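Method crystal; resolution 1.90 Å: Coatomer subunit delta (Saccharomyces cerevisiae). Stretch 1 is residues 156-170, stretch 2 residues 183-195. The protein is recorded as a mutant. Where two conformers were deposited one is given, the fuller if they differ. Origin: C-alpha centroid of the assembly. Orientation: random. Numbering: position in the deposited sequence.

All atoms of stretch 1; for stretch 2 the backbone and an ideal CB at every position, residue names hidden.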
# COMPACT_ATOMS: atom_id res chain seq x y z
N ILE A 156 9.08 -19.23 13.21
CA ILE A 156 7.90 -19.70 12.54
C ILE A 156 8.15 -19.91 11.06
O ILE A 156 8.62 -19.00 10.32
CB ILE A 156 6.71 -18.78 12.80
CG1 ILE A 156 6.44 -18.80 14.31
CG2 ILE A 156 5.48 -19.32 12.09
CD1 ILE A 156 5.35 -17.86 14.76
N PHE A 157 7.90 -21.13 10.62
CA PHE A 157 7.92 -21.46 9.18
C PHE A 157 6.52 -21.58 8.60
O PHE A 157 5.65 -22.26 9.21
CB PHE A 157 8.69 -22.80 8.98
CG PHE A 157 10.07 -22.77 9.54
CD1 PHE A 157 10.28 -23.04 10.91
CD2 PHE A 157 11.14 -22.55 8.73
CE1 PHE A 157 11.56 -22.96 11.45
CE2 PHE A 157 12.42 -22.47 9.24
CZ PHE A 157 12.62 -22.72 10.60
N THR A 158 6.28 -20.92 7.49
CA THR A 158 4.93 -20.90 6.87
C THR A 158 5.01 -21.51 5.48
O THR A 158 5.83 -21.16 4.67
CB THR A 158 4.29 -19.48 6.86
OG1 THR A 158 4.21 -19.12 8.23
CG2 THR A 158 2.90 -19.53 6.22
N ILE A 159 4.13 -22.47 5.23
CA ILE A 159 3.96 -23.14 4.01
C ILE A 159 2.63 -22.70 3.44
O ILE A 159 1.59 -22.82 4.12
CB ILE A 159 3.90 -24.72 4.19
CG1 ILE A 159 5.02 -25.19 5.09
CG2 ILE A 159 3.96 -25.36 2.82
CD1 ILE A 159 6.41 -24.80 4.60
N PRO A 160 2.60 -22.23 2.16
CA PRO A 160 1.37 -21.62 1.54
C PRO A 160 0.28 -22.59 0.99
O PRO A 160 -0.21 -22.44 -0.14
CB PRO A 160 1.92 -20.79 0.44
CG PRO A 160 3.14 -21.55 0.03
CD PRO A 160 3.75 -22.06 1.31
N VAL A 161 -0.16 -23.48 1.86
CA VAL A 161 -1.14 -24.48 1.52
C VAL A 161 -2.06 -24.56 2.70
O VAL A 161 -1.72 -24.13 3.81
CB VAL A 161 -0.51 -25.84 1.14
CG1 VAL A 161 0.28 -25.73 -0.11
CG2 VAL A 161 0.31 -26.39 2.24
N PHE A 162 -3.26 -25.07 2.47
CA PHE A 162 -4.24 -25.23 3.55
C PHE A 162 -4.77 -26.67 3.48
O PHE A 162 -5.75 -26.92 2.77
CB PHE A 162 -5.47 -24.29 3.31
CG PHE A 162 -5.14 -22.82 3.41
CD1 PHE A 162 -4.52 -22.19 2.36
CD2 PHE A 162 -5.32 -22.15 4.57
CE1 PHE A 162 -4.13 -20.86 2.46
CE2 PHE A 162 -4.90 -20.84 4.71
CZ PHE A 162 -4.32 -20.19 3.64
N PRO A 163 -4.09 -27.62 4.13
CA PRO A 163 -4.43 -29.00 3.79
C PRO A 163 -5.67 -29.47 4.53
O PRO A 163 -5.93 -28.99 5.62
CB PRO A 163 -3.20 -29.79 4.27
CG PRO A 163 -2.44 -28.89 5.18
CD PRO A 163 -2.79 -27.49 4.84
N GLN A 164 -6.43 -30.38 3.91
CA GLN A 164 -7.55 -31.07 4.59
C GLN A 164 -6.99 -31.77 5.84
O GLN A 164 -7.37 -31.44 6.97
CB GLN A 164 -8.27 -32.02 3.60
CG GLN A 164 -9.02 -31.30 2.48
CD GLN A 164 -10.30 -30.63 2.97
OE1 GLN A 164 -11.28 -31.29 3.36
NE2 GLN A 164 -10.32 -29.30 2.92
N GLU A 165 -5.95 -32.59 5.66
CA GLU A 165 -5.42 -33.44 6.77
C GLU A 165 -4.48 -32.65 7.67
O GLU A 165 -3.78 -31.79 7.19
CB GLU A 165 -4.67 -34.61 6.11
CG GLU A 165 -4.17 -35.72 7.03
CD GLU A 165 -5.27 -36.58 7.60
OE1 GLU A 165 -6.43 -36.53 7.12
OE2 GLU A 165 -4.97 -37.34 8.55
N PRO A 166 -4.41 -32.99 8.97
CA PRO A 166 -3.39 -32.41 9.86
C PRO A 166 -1.95 -32.62 9.41
O PRO A 166 -1.60 -33.69 8.92
CB PRO A 166 -3.56 -33.13 11.18
CG PRO A 166 -4.79 -33.98 11.09
CD PRO A 166 -5.35 -33.87 9.69
N VAL A 167 -1.10 -31.61 9.64
CA VAL A 167 0.35 -31.77 9.47
C VAL A 167 0.90 -32.74 10.50
O VAL A 167 0.58 -32.63 11.65
CB VAL A 167 1.03 -30.42 9.83
CG1 VAL A 167 2.53 -30.59 9.89
CG2 VAL A 167 0.63 -29.33 8.88
N ASP A 168 1.83 -33.60 10.10
CA ASP A 168 2.50 -34.58 10.93
C ASP A 168 3.95 -34.19 11.02
O ASP A 168 4.65 -34.16 10.00
CB ASP A 168 2.32 -35.96 10.24
CG ASP A 168 2.87 -37.12 11.01
OD1 ASP A 168 3.34 -36.97 12.16
OD2 ASP A 168 2.88 -38.21 10.42
N ILE A 169 4.31 -33.73 12.19
CA ILE A 169 5.69 -33.33 12.55
C ILE A 169 6.53 -34.58 12.68
O ILE A 169 6.16 -35.50 13.42
CB ILE A 169 5.73 -32.60 13.91
CG1 ILE A 169 4.83 -31.38 13.99
CG2 ILE A 169 7.16 -32.21 14.31
CD1 ILE A 169 5.01 -30.44 12.82
N ASN A 170 7.59 -34.69 11.91
CA ASN A 170 8.46 -35.88 11.94
C ASN A 170 9.59 -35.64 12.91
O ASN A 170 10.66 -35.10 12.60
CB ASN A 170 8.83 -36.22 10.47
CG ASN A 170 7.57 -36.56 9.64
OD1 ASN A 170 6.57 -37.05 10.17
ND2 ASN A 170 7.62 -36.30 8.33
N UNK A 183 -1.16 -20.69 14.98
CA UNK A 183 -1.85 -19.75 14.19
C UNK A 183 -0.88 -18.53 14.06
O UNK A 183 -0.42 -18.02 15.02
CB UNK A 183 -3.20 -19.39 14.81
N UNK A 184 -0.72 -18.06 12.86
CA UNK A 184 0.15 -16.96 12.57
C UNK A 184 -0.48 -16.30 11.37
O UNK A 184 -0.26 -16.67 10.21
CB UNK A 184 1.60 -17.39 12.32
N UNK A 185 -1.25 -15.25 11.58
CA UNK A 185 -1.91 -14.75 10.38
C UNK A 185 -1.21 -13.60 9.59
O UNK A 185 -1.75 -13.17 8.60
CB UNK A 185 -3.30 -14.27 10.79
N UNK A 186 -0.00 -13.22 10.00
CA UNK A 186 0.90 -12.33 9.23
C UNK A 186 1.40 -13.00 7.93
O UNK A 186 1.95 -12.33 7.08
CB UNK A 186 2.10 -11.93 10.09
N UNK A 187 1.31 -14.32 7.81
CA UNK A 187 1.68 -15.01 6.58
C UNK A 187 0.56 -15.94 6.21
O UNK A 187 -0.11 -16.52 7.07
CB UNK A 187 3.00 -15.77 6.73
N UNK A 188 0.35 -16.12 4.94
CA UNK A 188 -0.70 -16.96 4.47
C UNK A 188 -0.28 -18.44 4.39
O UNK A 188 0.69 -18.79 3.72
CB UNK A 188 -1.17 -16.46 3.10
N UNK A 189 -1.11 -19.31 4.96
CA UNK A 189 -0.93 -20.79 4.81
C UNK A 189 -0.86 -21.40 6.18
O UNK A 189 -1.49 -20.94 7.12
CB UNK A 189 0.33 -21.14 4.01
N UNK A 190 -0.09 -22.48 6.27
CA UNK A 190 0.03 -23.26 7.48
C UNK A 190 1.39 -22.99 8.15
O UNK A 190 2.41 -23.04 7.52
CB UNK A 190 -0.14 -24.75 7.17
N UNK A 191 1.37 -22.72 9.45
CA UNK A 191 2.52 -22.22 10.17
C UNK A 191 2.94 -23.19 11.27
O UNK A 191 2.12 -23.67 12.08
CB UNK A 191 2.22 -20.84 10.76
N UNK A 192 4.24 -23.43 11.33
CA UNK A 192 4.87 -24.35 12.31
C UNK A 192 5.91 -23.59 13.06
O UNK A 192 6.81 -22.98 12.47
CB UNK A 192 5.49 -25.58 11.64
N UNK A 193 5.85 -23.65 14.37
CA UNK A 193 6.77 -22.96 15.19
C UNK A 193 7.74 -23.87 15.79
O UNK A 193 7.36 -24.92 16.31
CB UNK A 193 6.05 -22.17 16.28
N UNK A 194 8.97 -23.43 15.86
CA UNK A 194 10.01 -24.10 16.61
C UNK A 194 10.38 -23.24 17.81
O UNK A 194 10.51 -22.00 17.71
CB UNK A 194 11.23 -24.38 15.73
N UNK A 195 10.57 -23.87 18.95
CA UNK A 195 10.83 -23.14 20.20
C UNK A 195 12.11 -22.36 20.24
O UNK A 195 12.12 -21.21 20.68
CB UNK A 195 10.84 -24.12 21.37

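The backbone sets the first rule: the strand from 190 runs antiparallel to 156-159, and from 190 to 193 its side chains alternate between a face shared with Phe 157 and Ile 159 and one shared with Ile 156 and Thr 158.

Position 183 points away from stretch 1, which therefore says nothing about its side chain; it is Asn 183. Position 184 points toward stretch 1, its ideal CB 4.3 Å from Ile 156 CG2, so a flexible apolar chain would suit, though a branched one might too. It is Met 184, whose CG packs 4.0 Å from Ile 156 CG2. Positions 185 and 186 lie out of reach, so stretch 1 gives no reason to prefer one side chain; they are Asp 185, whose OD2 is hydrogen-bonded elsewhere in the structure, and Gln 186.

At 187 the CB meets a methyl group, Thr 158 CG2, with room to continue outward. Small apolar residues, or long ones with an aliphatic beginning, would fit. Glu 187 is the latter: its CB lies 3.8 Å from Thr 158 CG2, while its carboxylate end leads away.

Position 188 points sideways, its CB 4.9 Å from Phe 162 CZ, so a longer apolar chain could reach the ring. Met 188 does so at the edge, with CG 3.7 Å from Phe 162 CZ.

Position 189 is the strictest. Its phi of 125° and psi of -148° would jam a CB against the preceding carbonyl, and an ideal CB would also sit 2.1 Å from Ile 159 O and 2.7 Å from Pro 160 CA. Only glycine answers both demands. Gly 189 lays its CA over one face of Phe 162, 4.1 Å from the ring centroid, in a CH-pi contact.

At 190 the main chain pairs with Ile 159 through two hydrogen bonds, N to Ile 159 O at 2.7 Å and O to Ile 159 N at 2.9 Å. The CB stands 3.8 Å from Val 161 O, an acceptor inviting a short donor; Ser or Thr would serve, and Val 167 nearby favours a methyl. Thr 190 supplies both: OG1 donates to Val 161 O at 2.7 Å, and CG2 touches Val 167 CG2 at 3.8 Å.

Position 191 shares its face with Thr 158, whose OG1 is 3.7 Å from the ideal CB. A small residue, preferably a hydroxyl, is suggested. Ser 191 OG hydrogen-bonds Thr 158 OG1 at 2.7 Å, and its CB rests 3.8 Å from Ile 156 CG2.

Position 192 exchanges two 2.8 Å hydrogen bonds with Phe 157, N to O and O to N, while its CB faces Val 167 and Ile 169. Leu, Ile or Val are plausible. Ile 192 packs against both, with its CD1 4.1 Å from Val 167 CG1 and its CG2 and CD1 4.2 and 4.3 Å from Ile 169 CD1.

At 193 the CB lies 3.9 Å from Ile 156 CG1, so an aliphatic start suffices; Lys 193 provides it and leads its end away. Position 194, sideways near Phe 157, suits an apolar chain: Ile 194 CD1 approaches Phe 157 CE1 at 4.1 Å. Position 195 is out of reach, and is Ser 195.

Stretch 2, residues 183-195: NMDQEMGTSIKIS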
# COMPACT_ATOMS: atom_id res chain seq x y z
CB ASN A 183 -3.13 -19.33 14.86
CG ASN A 183 -3.82 -18.20 14.10
OD1 ASN A 183 -3.92 -17.08 14.62
ND2 ASN A 183 -4.45 -18.53 12.98
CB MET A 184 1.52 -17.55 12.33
CG MET A 184 2.35 -16.93 11.24
SD MET A 184 3.01 -15.42 11.90
CE MET A 184 4.46 -15.37 10.90
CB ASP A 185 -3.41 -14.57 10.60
CG ASP A 185 -3.69 -13.69 11.71
OD1 ASP A 185 -2.81 -12.85 11.94
OD2 ASP A 185 -4.78 -13.79 12.28
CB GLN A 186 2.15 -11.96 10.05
CG GLN A 186 1.91 -10.95 11.17
CD GLN A 186 1.08 -11.55 12.29
OE1 GLN A 186 1.53 -12.47 12.99
NE2 GLN A 186 -0.14 -11.05 12.48
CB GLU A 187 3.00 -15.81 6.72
CG GLU A 187 4.25 -14.98 7.03
CD GLU A 187 4.59 -13.91 5.98
OE1 GLU A 187 4.12 -14.00 4.80
OE2 GLU A 187 5.35 -12.94 6.35
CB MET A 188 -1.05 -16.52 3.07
CG MET A 188 -2.24 -17.29 2.49
SD MET A 188 -2.16 -17.47 0.71
CE MET A 188 -1.91 -15.73 0.21
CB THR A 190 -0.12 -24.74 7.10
OG1 THR A 190 -1.36 -24.91 6.39
CG2 THR A 190 -0.04 -25.62 8.34
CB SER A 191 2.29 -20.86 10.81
OG SER A 191 2.12 -19.88 9.78
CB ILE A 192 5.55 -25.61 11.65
CG1 ILE A 192 4.53 -26.37 10.86
CG2 ILE A 192 6.20 -26.43 12.80
CD1 ILE A 192 5.12 -27.38 9.85
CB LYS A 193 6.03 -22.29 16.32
CG LYS A 193 6.87 -21.57 17.36
CD LYS A 193 6.08 -20.44 18.07
CE LYS A 193 5.72 -20.78 19.49
NZ LYS A 193 4.93 -22.01 19.65
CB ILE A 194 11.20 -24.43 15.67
CG1 ILE A 194 11.09 -25.90 15.34
CG2 ILE A 194 12.56 -24.21 16.28
CD1 ILE A 194 11.77 -26.19 14.03
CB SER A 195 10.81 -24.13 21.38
OG SER A 195 10.09 -23.55 22.44
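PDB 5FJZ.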